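Local coordinates for protein putative PTS system, cellobiose-specific IIA component (Streptococcus mutans, PDB 3L8R) that probably relays a phosphoryl group from HPr during cellobiose-type sugar uptake, acting as the trimeric, magnesium-binding IIA component of a phosphotransferase system, at residues E29-S34 and M93-D98. Sequence-based numbering, arbitrary orientation.
Sequences EIILNS and MVHAQD
I30 and I31 both pack against the methyl group of A96, from directions roughly at right angles, in an apolar contact that no hydrogen bond crosses. The I31 side is the tighter: its CG1 stands 3.3 Å from A96 CB, and its CD1 follows at 3.6 Å from the same methyl. Although the CB of I31 is directed along the flank of the interface, CG1 lies anti to the carbonyl carbon (chi1 -58°), which carries the end of the chain over towards A96. That extension also takes CD1 to within 4.5 Å of H95 CD2, a loose approach, oblique to the imidazole.

I30 points its CB at the partner helix and uses its other branch. CG2, anti to the backbone N, lies 3.3 Å from A96 O and 3.8 Å from A96 CB, so this methyl rests against the peptide of A96 as well as its side chain. The small alanine is consistent with the close spacing, an axis separation of 8.3 Å, and with an I31–A96 CA distance of 4.8 Å. The segment axes run in the same direction, inclined by 29°.

H95, the predicted phosphohistidine, thus has an apolar neighbour in I31. D98 takes no part in this contact; its OD1 lies close to D98 OD1 of each of the other two subunits, a cluster of like charges consistent with the predicted shared magnesium site. S34 OG, at the end of segment 29-34, hydrogen-bonds to H99 ND1, a polar link between the same two helices. The contact joins helix 20-49 to helix 91-118 inside the three-helix bundle of the lactose/cellobiose IIA family; I30 also packs on A73 of helix 53-82, and from the other segment M93 meets L77 and Q97 meets Q74 of that helix.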
ATOM      1  N   GLU A  29     -14.391   4.116 -10.811  1.00 22.34           N
ATOM      2  CA  GLU A  29     -15.197   3.324  -9.908  1.00 22.75           C
ATOM      3  C   GLU A  29     -14.358   2.857  -8.713  1.00 21.75           C
ATOM      4  O   GLU A  29     -14.777   2.947  -7.551  1.00 22.41           O
ATOM      5  CB  GLU A  29     -15.724   2.112 -10.675  1.00 23.82           C
ATOM      6  CG  GLU A  29     -17.002   1.570 -10.114  1.00 28.19           C
ATOM      7  CD  GLU A  29     -17.503   0.350 -10.836  1.00 33.48           C
ATOM      8  OE1 GLU A  29     -16.948  -0.015 -11.898  1.00 36.27           O
ATOM      9  OE2 GLU A  29     -18.469  -0.248 -10.324  1.00 37.21           O
ATOM     10  N   ILE A  30     -13.156   2.380  -9.002  1.00 20.39           N
ATOM     11  CA  ILE A  30     -12.242   1.931  -7.979  1.00 18.82           C
ATOM     12  C   ILE A  30     -11.795   3.111  -7.088  1.00 18.79           C
ATOM     13  O   ILE A  30     -12.027   3.102  -5.884  1.00 19.21           O
ATOM     14  CB  ILE A  30     -11.059   1.138  -8.614  1.00 18.90           C
ATOM     15  CG1 ILE A  30     -11.578  -0.183  -9.238  1.00 16.90           C
ATOM     16  CG2 ILE A  30      -9.951   0.899  -7.572  1.00 16.91           C
ATOM     17  CD1 ILE A  30     -10.584  -0.884 -10.191  1.00 14.47           C
ATOM     18  N   ILE A  31     -11.209   4.145  -7.662  1.00 18.14           N
ATOM     19  CA  ILE A  31     -10.878   5.357  -6.894  1.00 18.32           C
ATOM     20  C   ILE A  31     -12.023   5.953  -6.075  1.00 18.71           C
ATOM     21  O   ILE A  31     -11.838   6.243  -4.895  1.00 18.48           O
ATOM     22  CB  ILE A  31     -10.373   6.464  -7.816  1.00 18.31           C
ATOM     23  CG1 ILE A  31      -9.156   5.982  -8.582  1.00 19.47           C
ATOM     24  CG2 ILE A  31      -9.993   7.643  -7.014  1.00 20.28           C
ATOM     25  CD1 ILE A  31      -8.943   6.629  -9.907  1.00 19.07           C
ATOM     26  N   LEU A  32     -13.199   6.162  -6.679  1.00 19.15           N
ATOM     27  CA  LEU A  32     -14.294   6.759  -5.893  1.00 20.55           C
ATOM     28  C   LEU A  32     -14.735   5.901  -4.727  1.00 20.26           C
ATOM     29  O   LEU A  32     -14.891   6.409  -3.618  1.00 19.60           O
ATOM     30  CB  LEU A  32     -15.536   7.135  -6.734  1.00 21.64           C
ATOM     31  CG  LEU A  32     -15.254   8.434  -7.509  1.00 24.69           C
ATOM     32  CD1 LEU A  32     -16.089   8.525  -8.805  1.00 25.29           C
ATOM     33  CD2 LEU A  32     -15.425   9.669  -6.605  1.00 25.08           C
ATOM     34  N   ASN A  33     -14.967   4.612  -4.988  1.00 20.08           N
ATOM     35  CA  ASN A  33     -15.419   3.737  -3.920  1.00 19.92           C
ATOM     36  C   ASN A  33     -14.351   3.435  -2.900  1.00 19.46           C
ATOM     37  O   ASN A  33     -14.639   3.306  -1.709  1.00 19.47           O
ATOM     38  CB  ASN A  33     -16.023   2.457  -4.471  1.00 20.01           C
ATOM     39  CG  ASN A  33     -17.359   2.707  -5.153  1.00 20.15           C
ATOM     40  OD1 ASN A  33     -18.205   3.440  -4.630  1.00 21.43           O
ATOM     41  ND2 ASN A  33     -17.561   2.087  -6.317  1.00 18.09           N
ATOM     42  N   SER A  34     -13.102   3.369  -3.321  1.00 18.79           N
ATOM     43  CA  SER A  34     -12.103   3.110  -2.301  1.00 18.54           C
ATOM     44  C   SER A  34     -11.789   4.384  -1.533  1.00 17.39           C
ATOM     45  O   SER A  34     -11.584   4.324  -0.314  1.00 16.93           O
ATOM     46  CB  SER A  34     -10.881   2.327  -2.826  1.00 19.36           C
ATOM     47  OG  SER A  34      -9.844   3.181  -3.334  1.00 23.88           O
ATOM     48  N   MET A  93      -5.160   3.846 -13.833  1.00 18.01           N
ATOM     49  CA  MET A  93      -5.428   2.522 -13.291  1.00 18.92           C
ATOM     50  C   MET A  93      -4.451   2.163 -12.166  1.00 18.35           C
ATOM     51  O   MET A  93      -4.866   1.679 -11.115  1.00 18.90           O
ATOM     52  CB  MET A  93      -5.384   1.454 -14.376  1.00 19.11           C
ATOM     53  CG  MET A  93      -5.795   0.127 -13.821  1.00 20.81           C
ATOM     54  SD  MET A  93      -7.592   0.035 -13.538  1.00 24.87           S
ATOM     55  CE  MET A  93      -8.195   0.249 -15.230  1.00 21.03           C
ATOM     56  N   VAL A  94      -3.156   2.377 -12.395  1.00 17.23           N
ATOM     57  CA  VAL A  94      -2.164   2.129 -11.369  1.00 15.76           C
ATOM     58  C   VAL A  94      -2.589   2.843 -10.096  1.00 15.63           C
ATOM     59  O   VAL A  94      -2.467   2.303  -8.964  1.00 16.09           O
ATOM     60  CB  VAL A  94      -0.784   2.602 -11.779  1.00 16.29           C
ATOM     61  CG1 VAL A  94       0.264   2.243 -10.714  1.00 16.97           C
ATOM     62  CG2 VAL A  94      -0.398   2.009 -13.138  1.00 13.98           C
ATOM     63  N   HIS A  95      -3.131   4.035 -10.271  1.00 14.19           N
ATOM     64  CA  HIS A  95      -3.371   4.913  -9.143  1.00 13.58           C
ATOM     65  C   HIS A  95      -4.549   4.391  -8.398  1.00 13.91           C
ATOM     66  O   HIS A  95      -4.501   4.292  -7.193  1.00 14.17           O
ATOM     67  CB  HIS A  95      -3.672   6.316  -9.633  1.00 14.53           C
ATOM     68  CG  HIS A  95      -3.974   7.280  -8.530  1.00 14.66           C
ATOM     69  ND1 HIS A  95      -3.100   7.508  -7.492  1.00 14.52           N
ATOM     70  CD2 HIS A  95      -5.023   8.109  -8.334  1.00 12.77           C
ATOM     71  CE1 HIS A  95      -3.619   8.408  -6.673  1.00 15.49           C
ATOM     72  NE2 HIS A  95      -4.791   8.786  -7.160  1.00 14.55           N
ATOM     73  N   ALA A  96      -5.609   4.051  -9.147  1.00 14.08           N
ATOM     74  CA  ALA A  96      -6.797   3.393  -8.627  1.00 14.24           C
ATOM     75  C   ALA A  96      -6.486   2.069  -7.890  1.00 14.79           C
ATOM     76  O   ALA A  96      -6.925   1.868  -6.756  1.00 15.64           O
ATOM     77  CB  ALA A  96      -7.785   3.173  -9.763  1.00 14.02           C
ATOM     78  N   GLN A  97      -5.714   1.181  -8.521  1.00 14.53           N
ATOM     79  CA  GLN A  97      -5.257   0.000  -7.837  1.00 14.75           C
ATOM     80  C   GLN A  97      -4.483   0.331  -6.577  1.00 14.50           C
ATOM     81  O   GLN A  97      -4.617  -0.384  -5.571  1.00 16.08           O
ATOM     82  CB  GLN A  97      -4.435  -0.877  -8.758  1.00 14.88           C
ATOM     83  CG  GLN A  97      -5.229  -1.471  -9.942  1.00 15.81           C
ATOM     84  CD  GLN A  97      -4.338  -2.303 -10.850  1.00 19.83           C
ATOM     85  OE1 GLN A  97      -3.987  -1.871 -11.963  1.00 23.32           O
ATOM     86  NE2 GLN A  97      -3.911  -3.469 -10.361  1.00 15.86           N
ATOM     87  N   ASP A  98      -3.705   1.410  -6.572  1.00 13.46           N
ATOM     88  CA  ASP A  98      -2.926   1.691  -5.358  1.00 13.30           C
ATOM     89  C   ASP A  98      -3.924   2.167  -4.293  1.00 13.21           C
ATOM     90  O   ASP A  98      -3.740   1.954  -3.101  1.00 13.15           O
ATOM     91  CB  ASP A  98      -1.895   2.817  -5.544  1.00 12.62           C
ATOM     92  CG  ASP A  98      -0.692   2.439  -6.379  1.00 14.99           C
ATOM     93  OD1 ASP A  98      -0.209   1.240  -6.432  1.00 20.69           O
ATOM     94  OD2 ASP A  98      -0.189   3.403  -7.025  1.00 13.60           O
TER